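Local coordinates for protein MaoC-like dehydratase (PDB 3KH8) that probably catalyses hydration of trans-2-enoyl-CoA thioesters or the reverse dehydration, as a hot dog fold lyase of the MaoC/hydratase 2 family, at residues E212-T215 and S216-Q219; S226-N230 and S231-D235; I66-D70 and L71-Y75. All blocks are in the same frame, centred on the assembly; numbering follows the deposited sequence.

How the contacts relate
Contact 2 (226-235) carries the hydratase 2 signature and probably marks the active site; neither contact 1 nor contact 3 touches it within the chain. Contacts 1 and 2 follow each other along the chain, joined by helix 219-223, with centres 16 Å apart and nearest atoms about 7 Å apart. Contact 3 belongs to the N-terminal half of the chain, yet it touches contact 1: F213 CE1 lies 3.5 Å from G67 O, and R260 serves both, making a cation-pi contact with F213 and a salt bridge with E68. Contacts 2 and 3 lie 22 Å apart between centres within the chain. The dimer brings copies of them together, because S231, I234 and D235 pack on Y75 of the second subunit.

Contact 1: residues E212-T215 and S216-Q219; sequences EFKT and SPHQ
The side chain of Q219 folds back toward the end of the strand, and its amide end packs against the backbone of T215 and at the rim of F213. The fold comes from one bend: the chain leaves CA with CG trans to the backbone N, then kinks at chi2 (81°). On the aromatic, the amide sits near the ring plane, at the edge, with its own plane turned steeply against the ring. R260 makes a cation-pi contact with the same aromatic. Within the turn, P217 CG sits over the centre of the H218 imidazole, 4.1 Å above its plane, and the histidine also packs on S69 of the second subunit.

This is the point where strand 209-214 of the MaoC-like half runs out and the chain turns toward helix 219-223. The turn at S216-Q219 is a type I beta turn, closed by Q219 N to S216 O at 3.0 Å. An ST turn overlaps it: S216 OG accepts from H218 N at 2.9 Å with an N-H...O angle of 160°.

Polar side chains tie the strand end down. K214 NZ donates to T215 O at 3.0 Å, approaching nearly along the C=O axis (165°), and also bonds to G288 O; K214 NZ also lies 4.3 Å from P217 CD. The hydroxyl of buried T215 hydrogen-bonds to E289 O and G288 N, while the backbones of F213 and T215 pair with I291 of strand 290-297 and with E289 just before it.

Contact 2: residues S226-N230 and S231-D235; sequences SGDYN and SLHID
N230 meets H233 and L232 with successive atoms of one short side chain. Its CB lies 3.8 Å from H233 CD2, approaching the ring obliquely. From there a chi1 of -166° turns CG away from the residue's own N and swings the amide forward over the 3-10 segment 231-233, beside L232 and pointing the same way. OD1 then accepts from L232 N at 3.0 Å; the bond is nearly straight at the hydrogen (169°), but the donor sits above the amide plane. The same OD1 rests 3.4 Å from L232 CB. At the other branch, ND2 donates to a water at 2.9 Å.

That water joins three residues. It donates to D228 OD2 at 2.8 Å and lies in the plane of the H233 ring at its edge, 3.4 Å from NE2, a weak bond. The carboxylate and imidazole themselves do not bond directly: D228 OD2 and H233 NE2 are 4.2 Å apart, their planes almost perpendicular (88°). D228 is steadied by an Asx turn, OD1 accepting from N230 N, and H233 by its own N, which donates to N230 O at 3.2 Å, and by ND1, which bonds to I248 O. The H233 ring also stacks with H250, whose NE2 bonds to D228 O.

The sequence SGDYNSLH matches the hydratase 2 motif, with S231 where the family usually has proline. In related enoyl-CoA hydratases its aspartate and histidine form the catalytic pair, so D228 and H233, bridged by water and with N230 alongside, are probably the active-site dyad here.

Contact 3: residues I66-D70 and L71-Y75; sequences IGESD and LQFTY
L71 follows the N-cap residue D70 and opens the short helix 71-74, its side chain packing on I234 of the second subunit. Q72 comes next, and its backbone N receives the capping bond: it donates to D70 OD1 at 3.0 Å, nearly straight (165°), meeting the oxygen from above the carboxylate plane. D70 can reach because its first torsion (chi1 -171°) places CG beside the carbonyl carbon, which leads the carboxylate forward along the chain. A water bridges the two side chains, donating to D70 OD2 and, at 2.7 Å, to Q72 OE1, while Q72 NE2 is held by G269 O and K80 O.

F73 N donates to D70 O at 2.8 Å. Its ring is covered on one face by Q72 CG, 3.9 Å above the centre, and F73 CD2 lies 3.9 Å from E68 CG. Bent at chi2 (53°), the E68 side chain brings OE2 to accept from D70 N through its anti lone pair, at 2.9 Å, while OE1 forms a salt bridge with R260. T74 points its side chain back: OG1 lies 3.1 Å from S69 O, and CG2 packs against E68 O. At Y75 the helix ends, its N donating to L71 O at 3.0 Å.

Upstream, G67 closes helix 56-65 in a Schellman motif, so residues 66-70 link helix 56-65 to helix 71-74. F73 packs edge-to-face on F84 and on F263 of helix 251-266, and S69 O accepts from Q221 NE2 of the second subunit.

Contact 1: residues E212-T215 and S216-Q219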
loop_
_atom_site.group_PDB
_atom_site.type_symbol
_atom_site.label_atom_id
_atom_site.label_comp_id
_atom_site.label_asym_id
_atom_site.label_seq_id
_atom_site.Cartn_x
_atom_site.Cartn_y
_atom_site.Cartn_z
ATOM N N GLU A 212 -2.730 0.189 21.807
ATOM C CA GLU A 212 -3.632 0.955 20.957
ATOM C C GLU A 212 -2.969 1.352 19.654
ATOM O O GLU A 212 -1.750 1.524 19.586
ATOM C CB GLU A 212 -4.197 2.184 21.683
ATOM C CG GLU A 212 -3.170 3.234 22.063
ATOM C CD GLU A 212 -3.806 4.548 22.485
ATOM O OE1 GLU A 212 -4.840 4.525 23.193
ATOM O OE2 GLU A 212 -3.265 5.608 22.108
ATOM N N PHE A 213 -3.789 1.474 18.619
ATOM C CA PHE A 213 -3.329 1.928 17.323
ATOM C C PHE A 213 -4.347 2.886 16.728
ATOM O O PHE A 213 -5.519 2.544 16.566
ATOM C CB PHE A 213 -3.068 0.750 16.371
ATOM C CG PHE A 213 -2.645 1.178 14.990
ATOM C CD1 PHE A 213 -1.371 1.706 14.772
ATOM C CD2 PHE A 213 -3.524 1.074 13.913
ATOM C CE1 PHE A 213 -0.979 2.115 13.497
ATOM C CE2 PHE A 213 -3.143 1.484 12.641
ATOM C CZ PHE A 213 -1.868 2.005 12.434
ATOM N N LYS A 214 -3.884 4.096 16.433
ATOM C CA LYS A 214 -4.680 5.105 15.751
ATOM C C LYS A 214 -4.692 4.771 14.262
ATOM O O LYS A 214 -3.663 4.886 13.590
ATOM C CB LYS A 214 -4.077 6.497 16.014
ATOM C CG LYS A 214 -4.618 7.655 15.168
ATOM C CD LYS A 214 -6.047 8.025 15.505
ATOM C CE LYS A 214 -6.452 9.329 14.818
ATOM N NZ LYS A 214 -6.639 9.175 13.339
ATOM N N THR A 215 -5.842 4.337 13.750
ATOM C CA THR A 215 -5.964 4.088 12.313
ATOM C C THR A 215 -6.028 5.405 11.536
ATOM O O THR A 215 -6.418 6.439 12.080
ATOM C CB THR A 215 -7.185 3.203 11.952
ATOM O OG1 THR A 215 -8.403 3.927 12.179
ATOM C CG2 THR A 215 -7.186 1.903 12.765
ATOM N N SER A 216 -5.616 5.360 10.272
ATOM C CA SER A 216 -5.732 6.503 9.375
ATOM C C SER A 216 -7.171 6.621 8.870
ATOM O O SER A 216 -7.840 5.607 8.683
ATOM C CB SER A 216 -4.775 6.336 8.191
ATOM O OG SER A 216 -5.075 7.265 7.163
ATOM N N PRO A 217 -7.655 7.858 8.639
ATOM C CA PRO A 217 -8.948 8.001 7.956
ATOM C C PRO A 217 -8.954 7.354 6.567
ATOM O O PRO A 217 -10.022 7.070 6.024
ATOM C CB PRO A 217 -9.131 9.522 7.837
ATOM C CG PRO A 217 -7.793 10.113 8.141
ATOM C CD PRO A 217 -7.108 9.160 9.058
ATOM N N HIS A 218 -7.769 7.111 6.011
ATOM C CA HIS A 218 -7.650 6.502 4.690
ATOM C C HIS A 218 -7.146 5.062 4.752
ATOM O O HIS A 218 -6.720 4.504 3.743
ATOM C CB HIS A 218 -6.771 7.381 3.785
ATOM C CG HIS A 218 -7.103 8.837 3.884
ATOM N ND1 HIS A 218 -6.174 9.795 4.229
ATOM C CD2 HIS A 218 -8.281 9.489 3.741
ATOM C CE1 HIS A 218 -6.761 10.980 4.264
ATOM N NE2 HIS A 218 -8.040 10.821 3.979
ATOM N N GLN A 219 -7.236 4.458 5.939
ATOM C CA GLN A 219 -6.728 3.105 6.177
ATOM C C GLN A 219 -7.345 2.060 5.247
ATOM O O GLN A 219 -6.641 1.169 4.771
ATOM C CB GLN A 219 -6.929 2.698 7.644
ATOM C CG GLN A 219 -6.142 1.464 8.076
ATOM C CD GLN A 219 -4.692 1.769 8.410
ATOM O OE1 GLN A 219 -3.778 1.070 7.959
ATOM N NE2 GLN A 219 -4.469 2.810 9.204
#

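Contact 2: residues S226-N230 and S231-D235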
loop_
_atom_site.group_PDB
_atom_site.type_symbol
_atom_site.label_atom_id
_atom_site.label_comp_id
_atom_site.label_asym_id
_atom_site.label_seq_id
_atom_site.Cartn_x
_atom_site.Cartn_y
_atom_site.Cartn_z
ATOM N N SER A 226 -4.863 -5.336 -0.578
ATOM C CA SER A 226 -4.495 -6.719 -0.286
ATOM C C SER A 226 -5.543 -7.735 -0.760
ATOM O O SER A 226 -5.372 -8.939 -0.563
ATOM C CB SER A 226 -4.189 -6.892 1.209
ATOM O OG SER A 226 -2.960 -6.262 1.541
ATOM N N GLY A 227 -6.625 -7.257 -1.377
ATOM C CA GLY A 227 -7.565 -8.162 -2.038
ATOM C C GLY A 227 -9.054 -7.900 -1.929
ATOM O O GLY A 227 -9.821 -8.376 -2.772
ATOM N N ASP A 228 -9.475 -7.165 -0.896
ATOM C CA ASP A 228 -10.903 -6.913 -0.669
ATOM C C ASP A 228 -11.320 -5.512 -1.123
ATOM O O ASP A 228 -11.215 -4.542 -0.369
ATOM C CB ASP A 228 -11.282 -7.165 0.800
ATOM C CG ASP A 228 -12.786 -7.053 1.058
ATOM O OD1 ASP A 228 -13.545 -6.668 0.139
ATOM O OD2 ASP A 228 -13.212 -7.350 2.193
ATOM N N TYR A 229 -11.828 -5.438 -2.354
ATOM C CA TYR A 229 -12.155 -4.169 -3.005
ATOM C C TYR A 229 -13.631 -3.764 -2.881
ATOM O O TYR A 229 -14.081 -2.820 -3.537
ATOM C CB TYR A 229 -11.695 -4.190 -4.477
ATOM C CG TYR A 229 -10.188 -4.270 -4.629
ATOM C CD1 TYR A 229 -9.427 -3.118 -4.836
ATOM C CD2 TYR A 229 -9.518 -5.493 -4.544
ATOM C CE1 TYR A 229 -8.038 -3.188 -4.966
ATOM C CE2 TYR A 229 -8.139 -5.570 -4.665
ATOM C CZ TYR A 229 -7.405 -4.417 -4.877
ATOM O OH TYR A 229 -6.034 -4.497 -4.998
ATOM N N ASN A 230 -14.360 -4.464 -2.012
ATOM C CA ASN A 230 -15.744 -4.121 -1.657
ATOM C C ASN A 230 -15.961 -2.612 -1.524
ATOM O O ASN A 230 -15.283 -1.941 -0.736
ATOM C CB ASN A 230 -16.132 -4.834 -0.349
ATOM C CG ASN A 230 -17.637 -4.824 -0.079
ATOM O OD1 ASN A 230 -18.385 -4.002 -0.615
ATOM N ND2 ASN A 230 -18.082 -5.746 0.768
ATOM N N SER A 231 -16.916 -2.088 -2.295
ATOM C CA SER A 231 -17.228 -0.655 -2.309
ATOM C C SER A 231 -17.702 -0.122 -0.954
ATOM O O SER A 231 -17.626 1.077 -0.697
ATOM C CB SER A 231 -18.270 -0.339 -3.390
ATOM O OG SER A 231 -19.466 -1.068 -3.167
ATOM N N LEU A 232 -18.174 -1.023 -0.094
ATOM C CA LEU A 232 -18.615 -0.684 1.261
ATOM C C LEU A 232 -17.534 0.068 2.049
ATOM O O LEU A 232 -17.843 0.924 2.881
ATOM C CB LEU A 232 -19.045 -1.959 2.009
ATOM C CG LEU A 232 -19.532 -1.873 3.466
ATOM C CD1 LEU A 232 -20.798 -1.036 3.592
ATOM C CD2 LEU A 232 -19.741 -3.259 4.060
ATOM N N HIS A 233 -16.270 -0.234 1.766
ATOM C CA HIS A 233 -15.162 0.327 2.540
ATOM C C HIS A 233 -14.547 1.603 1.954
ATOM O O HIS A 233 -13.597 2.156 2.517
ATOM C CB HIS A 233 -14.089 -0.744 2.771
ATOM C CG HIS A 233 -14.637 -2.026 3.315
ATOM N ND1 HIS A 233 -15.249 -2.109 4.547
ATOM C CD2 HIS A 233 -14.688 -3.272 2.787
ATOM C CE1 HIS A 233 -15.642 -3.351 4.761
ATOM N NE2 HIS A 233 -15.312 -4.078 3.709
ATOM N N ILE A 234 -15.102 2.092 0.846
ATOM C CA ILE A 234 -14.514 3.251 0.172
ATOM C C ILE A 234 -15.524 4.268 -0.395
ATOM O O ILE A 234 -15.292 5.476 -0.317
ATOM C CB ILE A 234 -13.447 2.808 -0.886
ATOM C CG1 ILE A 234 -12.677 4.018 -1.433
ATOM C CG2 ILE A 234 -14.081 1.951 -1.985
ATOM C CD1 ILE A 234 -11.324 3.682 -2.025
ATOM N N ASP A 235 -16.631 3.779 -0.952
ATOM C CA ASP A 235 -17.638 4.638 -1.578
ATOM C C ASP A 235 -18.657 5.098 -0.535
ATOM O O ASP A 235 -19.455 4.290 -0.056
ATOM C CB ASP A 235 -18.334 3.890 -2.726
ATOM C CG ASP A 235 -19.255 4.785 -3.564
ATOM O OD1 ASP A 235 -19.588 5.919 -3.154
ATOM O OD2 ASP A 235 -19.657 4.339 -4.656
HETATM O O HOH W 1 -15.959 -7.043 2.227
#

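Contact 3: residues I66-D70 and L71-Y75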
loop_
_atom_site.group_PDB
_atom_site.type_symbol
_atom_site.label_atom_id
_atom_site.label_comp_id
_atom_site.label_asym_id
_atom_site.label_seq_id
_atom_site.Cartn_x
_atom_site.Cartn_y
_atom_site.Cartn_z
ATOM N N ILE A 66 -2.375 -2.984 7.281
ATOM C CA ILE A 66 -2.858 -3.161 8.658
ATOM C C ILE A 66 -2.155 -2.210 9.640
ATOM O O ILE A 66 -2.363 -2.284 10.850
ATOM C CB ILE A 66 -2.794 -4.637 9.129
ATOM C CG1 ILE A 66 -1.355 -5.176 9.101
ATOM C CG2 ILE A 66 -3.740 -5.507 8.280
ATOM C CD1 ILE A 66 -1.184 -6.523 9.818
ATOM N N GLY A 67 -1.329 -1.315 9.102
ATOM C CA GLY A 67 -0.704 -0.265 9.898
ATOM C C GLY A 67 0.574 -0.661 10.610
ATOM O O GLY A 67 1.077 0.098 11.438
ATOM N N GLU A 68 1.111 -1.837 10.295
ATOM C CA GLU A 68 2.364 -2.275 10.910
ATOM C C GLU A 68 3.556 -1.521 10.316
ATOM O O GLU A 68 3.621 -1.312 9.100
ATOM C CB GLU A 68 2.558 -3.791 10.760
ATOM C CG GLU A 68 3.758 -4.348 11.539
ATOM C CD GLU A 68 3.738 -3.949 13.007
ATOM O OE1 GLU A 68 2.825 -4.396 13.735
ATOM O OE2 GLU A 68 4.635 -3.185 13.432
ATOM N N SER A 69 4.478 -1.113 11.184
ATOM C CA SER A 69 5.670 -0.364 10.784
ATOM C C SER A 69 6.981 -1.083 11.116
ATOM O O SER A 69 8.045 -0.693 10.627
ATOM C CB SER A 69 5.670 1.024 11.427
ATOM O OG SER A 69 5.589 0.931 12.837
ATOM N N ASP A 70 6.900 -2.123 11.945
ATOM C CA ASP A 70 8.073 -2.908 12.334
ATOM C C ASP A 70 8.773 -3.455 11.090
ATOM O O ASP A 70 8.137 -4.076 10.228
ATOM C CB ASP A 70 7.654 -4.057 13.256
ATOM C CG ASP A 70 8.836 -4.786 13.891
ATOM O OD1 ASP A 70 9.932 -4.854 13.300
ATOM O OD2 ASP A 70 8.647 -5.317 15.005
ATOM N N LEU A 71 10.082 -3.228 11.024
ATOM C CA LEU A 71 10.918 -3.649 9.891
ATOM C C LEU A 71 10.872 -5.145 9.603
ATOM O O LEU A 71 11.072 -5.560 8.457
ATOM C CB LEU A 71 12.370 -3.197 10.093
ATOM C CG LEU A 71 12.617 -1.691 10.257
ATOM C CD1 LEU A 71 14.115 -1.384 10.344
ATOM C CD2 LEU A 71 11.974 -0.902 9.128
ATOM N N GLN A 72 10.605 -5.948 10.636
ATOM C CA GLN A 72 10.393 -7.385 10.464
ATOM C C GLN A 72 9.314 -7.663 9.410
ATOM O O GLN A 72 9.375 -8.668 8.704
ATOM C CB GLN A 72 10.025 -8.050 11.805
ATOM C CG GLN A 72 9.605 -9.520 11.676
ATOM C CD GLN A 72 9.652 -10.297 12.982
ATOM O OE1 GLN A 72 9.377 -9.763 14.058
ATOM N NE2 GLN A 72 9.988 -11.576 12.886
ATOM N N PHE A 73 8.340 -6.759 9.299
ATOM C CA PHE A 73 7.230 -6.922 8.360
ATOM C C PHE A 73 7.195 -5.925 7.194
ATOM O O PHE A 73 6.497 -6.164 6.204
ATOM C CB PHE A 73 5.892 -6.905 9.114
ATOM C CG PHE A 73 5.789 -7.969 10.172
ATOM C CD1 PHE A 73 5.725 -9.314 9.818
ATOM C CD2 PHE A 73 5.782 -7.627 11.521
ATOM C CE1 PHE A 73 5.648 -10.308 10.792
ATOM C CE2 PHE A 73 5.700 -8.612 12.507
ATOM C CZ PHE A 73 5.631 -9.958 12.140
ATOM N N THR A 74 7.943 -4.826 7.301
ATOM C CA THR A 74 7.903 -3.764 6.281
ATOM C C THR A 74 9.181 -3.619 5.455
ATOM O O THR A 74 9.209 -2.854 4.484
ATOM C CB THR A 74 7.598 -2.382 6.895
ATOM O OG1 THR A 74 8.610 -2.057 7.858
ATOM C CG2 THR A 74 6.224 -2.371 7.548
ATOM N N TYR A 75 10.236 -4.333 5.840
ATOM C CA TYR A 75 11.514 -4.232 5.137
ATOM C C TYR A 75 12.039 -5.608 4.728
ATOM O O TYR A 75 12.423 -6.413 5.576
ATOM C CB TYR A 75 12.539 -3.461 5.983
ATOM C CG TYR A 75 13.904 -3.316 5.337
ATOM C CD1 TYR A 75 14.032 -2.961 3.992
ATOM C CD2 TYR A 75 15.067 -3.522 6.076
ATOM C CE1 TYR A 75 15.287 -2.824 3.395
ATOM C CE2 TYR A 75 16.327 -3.384 5.489
ATOM C CZ TYR A 75 16.426 -3.036 4.150
ATOM O OH TYR A 75 17.668 -2.900 3.565
HETATM O O HOH W 2 9.470 -7.600 15.689
#